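Local coordinates for B- and T-lymphocyte attenuator (Mus musculus, PDB 1XAU), which acts as an inhibitory receptor on lymphocytes, damping antigen receptor signalling through SHP-1 and SHP-2 and binding the herpesvirus entry mediator through its Ig-like ectodomain, at residues V38-H43 with S75-V80. Numbering follows the deposited sequence.
Sequences VKYCVH and SVPVFV
Val-38 and Pro-77 join two antiparallel strands of the V-type immunoglobulin sandwich where their pairing runs out. Val-38 is near the end of strand 32-39, and Pro-77 lies just ahead of strand 78-83. The bond between the segments is a backbone one: Val-38 N donates to Pro-77 O at 2.9 Å, and the N-H...O angle of 171° is nearly straight. The carbonyl of the same residue, Val-38 O, meets carbon instead. Val-76 CG1 and Pro-77 CD each lie 3.3 Å from Val-38 O. Val-76 CG1 is anti to its own backbone N (chi1 172°), which brings it to this oxygen. Farther out, the rings of Tyr-40 and Pro-77 cross obliquely, with Tyr-40 CE2 3.8 Å from Pro-77 CG. On the buried side, Val-38 and Phe-79 lie side by side and point the same way. Val-38 CG2 touches Phe-79 CB at 4.2 Å. The Phe-79 ring goes on to meet Trp-49 and Trp-70 in the core. Beyond the paired strands, Cys-41 is tied by a disulfide to Cys-12. Pro-77 has no N-H to return a bond to Val-38 O, so these two segments share one hydrogen bond, and apolar contacts do the rest.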
ATOM      1  N   VAL A  38      -8.387  -1.717   5.056  1.00 20.13           N
ATOM      2  CA  VAL A  38      -9.486  -1.828   4.095  1.00 20.92           C
ATOM      3  C   VAL A  38     -10.794  -2.131   4.786  1.00 22.57           C
ATOM      4  O   VAL A  38     -10.900  -3.181   5.494  1.00 23.00           O
ATOM      5  CB  VAL A  38      -9.232  -2.977   3.063  1.00 21.28           C
ATOM      6  CG1 VAL A  38     -10.306  -3.001   1.973  1.00 20.87           C
ATOM      7  CG2 VAL A  38      -7.795  -2.780   2.399  1.00 20.88           C
ATOM      8  N   LYS A  39     -11.762  -1.234   4.624  1.00 23.11           N
ATOM      9  CA  LYS A  39     -13.102  -1.471   5.185  1.00 24.60           C
ATOM     10  C   LYS A  39     -13.970  -2.046   4.033  1.00 23.41           C
ATOM     11  O   LYS A  39     -14.043  -1.487   2.965  1.00 22.34           O
ATOM     12  CB  LYS A  39     -13.745  -0.157   5.663  1.00 26.80           C
ATOM     13  CG  LYS A  39     -15.164  -0.369   6.262  1.00 31.53           C
ATOM     14  CD  LYS A  39     -15.806   1.011   6.592  1.00 34.51           C
ATOM     15  CE  LYS A  39     -17.101   0.875   7.396  1.00 36.66           C
ATOM     16  NZ  LYS A  39     -18.117  -0.050   6.760  1.00 38.55           N
ATOM     17  N   TYR A  40     -14.599  -3.195   4.215  1.00 23.76           N
ATOM     18  CA  TYR A  40     -15.431  -3.701   3.126  1.00 24.76           C
ATOM     19  C   TYR A  40     -16.648  -4.328   3.783  1.00 26.27           C
ATOM     20  O   TYR A  40     -16.642  -4.488   5.016  1.00 26.06           O
ATOM     21  CB  TYR A  40     -14.674  -4.664   2.205  1.00 24.47           C
ATOM     22  CG  TYR A  40     -14.147  -5.890   2.861  1.00 23.78           C
ATOM     23  CD1 TYR A  40     -14.910  -7.066   2.928  1.00 24.40           C
ATOM     24  CD2 TYR A  40     -12.862  -5.908   3.367  1.00 24.72           C
ATOM     25  CE1 TYR A  40     -14.365  -8.251   3.506  1.00 24.14           C
ATOM     26  CE2 TYR A  40     -12.316  -7.038   3.914  1.00 23.66           C
ATOM     27  CZ  TYR A  40     -13.069  -8.212   3.980  1.00 24.17           C
ATOM     28  OH  TYR A  40     -12.436  -9.316   4.502  1.00 24.38           O
ATOM     29  N   CYS A  41     -17.658  -4.613   2.976  1.00 27.28           N
ATOM     30  CA  CYS A  41     -18.936  -5.063   3.476  1.00 30.68           C
ATOM     31  C   CYS A  41     -19.204  -6.540   3.418  1.00 28.79           C
ATOM     32  O   CYS A  41     -19.618  -7.101   4.416  1.00 30.34           O
ATOM     33  CB  CYS A  41     -20.049  -4.263   2.785  1.00 34.30           C
ATOM     34  SG  CYS A  41     -19.612  -2.468   2.947  1.00 41.52           S
ATOM     35  N   VAL A  42     -18.959  -7.159   2.283  1.00 27.57           N
ATOM     36  CA  VAL A  42     -19.212  -8.580   2.210  1.00 25.04           C
ATOM     37  C   VAL A  42     -17.921  -9.248   1.784  1.00 24.84           C
ATOM     38  O   VAL A  42     -17.233  -9.814   2.622  1.00 23.63           O
ATOM     39  CB  VAL A  42     -20.399  -8.808   1.261  1.00 24.42           C
ATOM     40  CG1 VAL A  42     -20.636 -10.306   1.064  1.00 23.41           C
ATOM     41  CG2 VAL A  42     -21.619  -8.173   1.911  1.00 23.67           C
ATOM     42  N   HIS A  43     -17.562  -9.145   0.514  1.00 23.90           N
ATOM     43  CA  HIS A  43     -16.351  -9.785   0.044  1.00 24.30           C
ATOM     44  C   HIS A  43     -15.163  -8.845  -0.029  1.00 23.42           C
ATOM     45  O   HIS A  43     -15.340  -7.675  -0.285  1.00 23.13           O
ATOM     46  CB  HIS A  43     -16.625 -10.375  -1.315  1.00 25.25           C
ATOM     47  CG  HIS A  43     -17.636 -11.471  -1.254  1.00 28.05           C
ATOM     48  ND1 HIS A  43     -18.795 -11.468  -2.011  1.00 28.51           N
ATOM     49  CD2 HIS A  43     -17.676 -12.586  -0.483  1.00 28.71           C
ATOM     50  CE1 HIS A  43     -19.493 -12.555  -1.714  1.00 28.37           C
ATOM     51  NE2 HIS A  43     -18.839 -13.247  -0.795  1.00 28.54           N
ATOM     52  N   SER A  75      -8.420  -4.949  14.026  1.00 47.45           N
ATOM     53  CA  SER A  75      -9.833  -4.563  14.061  1.00 45.85           C
ATOM     54  C   SER A  75     -10.358  -4.478  12.616  1.00 43.83           C
ATOM     55  O   SER A  75     -11.450  -4.987  12.287  1.00 44.08           O
ATOM     56  CB  SER A  75      -9.957  -3.206  14.762  1.00 46.44           C
ATOM     57  OG  SER A  75      -8.855  -2.396  14.367  1.00 48.46           O
ATOM     58  N   VAL A  76      -9.552  -3.852  11.767  1.00 40.63           N
ATOM     59  CA  VAL A  76      -9.853  -3.709  10.353  1.00 37.59           C
ATOM     60  C   VAL A  76      -8.825  -4.537   9.544  1.00 34.93           C
ATOM     61  O   VAL A  76      -7.644  -4.549   9.879  1.00 34.72           O
ATOM     62  CB  VAL A  76      -9.745  -2.218   9.947  1.00 37.93           C
ATOM     63  CG1 VAL A  76      -9.867  -2.070   8.419  1.00 37.50           C
ATOM     64  CG2 VAL A  76     -10.850  -1.409  10.670  1.00 38.15           C
ATOM     65  N   PRO A  77      -9.264  -5.260   8.507  1.00 32.61           N
ATOM     66  CA  PRO A  77      -8.265  -6.036   7.745  1.00 29.76           C
ATOM     67  C   PRO A  77      -7.275  -5.022   7.163  1.00 27.33           C
ATOM     68  O   PRO A  77      -7.634  -3.869   6.928  1.00 25.79           O
ATOM     69  CB  PRO A  77      -9.094  -6.710   6.649  1.00 30.98           C
ATOM     70  CG  PRO A  77     -10.512  -6.715   7.204  1.00 31.87           C
ATOM     71  CD  PRO A  77     -10.603  -5.382   7.896  1.00 32.72           C
ATOM     72  N   VAL A  78      -6.033  -5.456   6.971  1.00 23.91           N
ATOM     73  CA  VAL A  78      -5.012  -4.588   6.451  1.00 21.87           C
ATOM     74  C   VAL A  78      -4.301  -5.277   5.286  1.00 19.33           C
ATOM     75  O   VAL A  78      -3.931  -6.453   5.384  1.00 19.09           O
ATOM     76  CB  VAL A  78      -3.976  -4.270   7.541  1.00 21.81           C
ATOM     77  CG1 VAL A  78      -2.954  -3.368   6.962  1.00 22.56           C
ATOM     78  CG2 VAL A  78      -4.654  -3.499   8.751  1.00 22.48           C
ATOM     79  N   PHE A  79      -4.205  -4.582   4.169  1.00 17.61           N
ATOM     80  CA  PHE A  79      -3.461  -5.101   3.015  1.00 16.68           C
ATOM     81  C   PHE A  79      -2.060  -4.518   3.159  1.00 17.19           C
ATOM     82  O   PHE A  79      -1.910  -3.332   3.352  1.00 17.92           O
ATOM     83  CB  PHE A  79      -4.115  -4.630   1.706  1.00 15.35           C
ATOM     84  CG  PHE A  79      -3.492  -5.168   0.525  1.00 15.88           C
ATOM     85  CD1 PHE A  79      -3.289  -6.534   0.393  1.00 16.91           C
ATOM     86  CD2 PHE A  79      -3.135  -4.294  -0.532  1.00 15.97           C
ATOM     87  CE1 PHE A  79      -2.711  -7.060  -0.797  1.00 16.74           C
ATOM     88  CE2 PHE A  79      -2.560  -4.793  -1.736  1.00 16.51           C
ATOM     89  CZ  PHE A  79      -2.338  -6.179  -1.854  1.00 18.45           C
ATOM     90  N   VAL A  80      -1.042  -5.354   3.095  1.00 15.31           N
ATOM     91  CA  VAL A  80       0.301  -4.927   3.377  1.00 15.63           C
ATOM     92  C   VAL A  80       1.278  -5.126   2.234  1.00 14.47           C
ATOM     93  O   VAL A  80       1.171  -6.128   1.528  1.00 14.81           O
ATOM     94  CB  VAL A  80       0.744  -5.817   4.543  1.00 15.88           C
ATOM     95  CG1 VAL A  80       2.057  -5.377   5.097  1.00 16.08           C
ATOM     96  CG2 VAL A  80      -0.373  -5.765   5.615  1.00 18.20           C
TER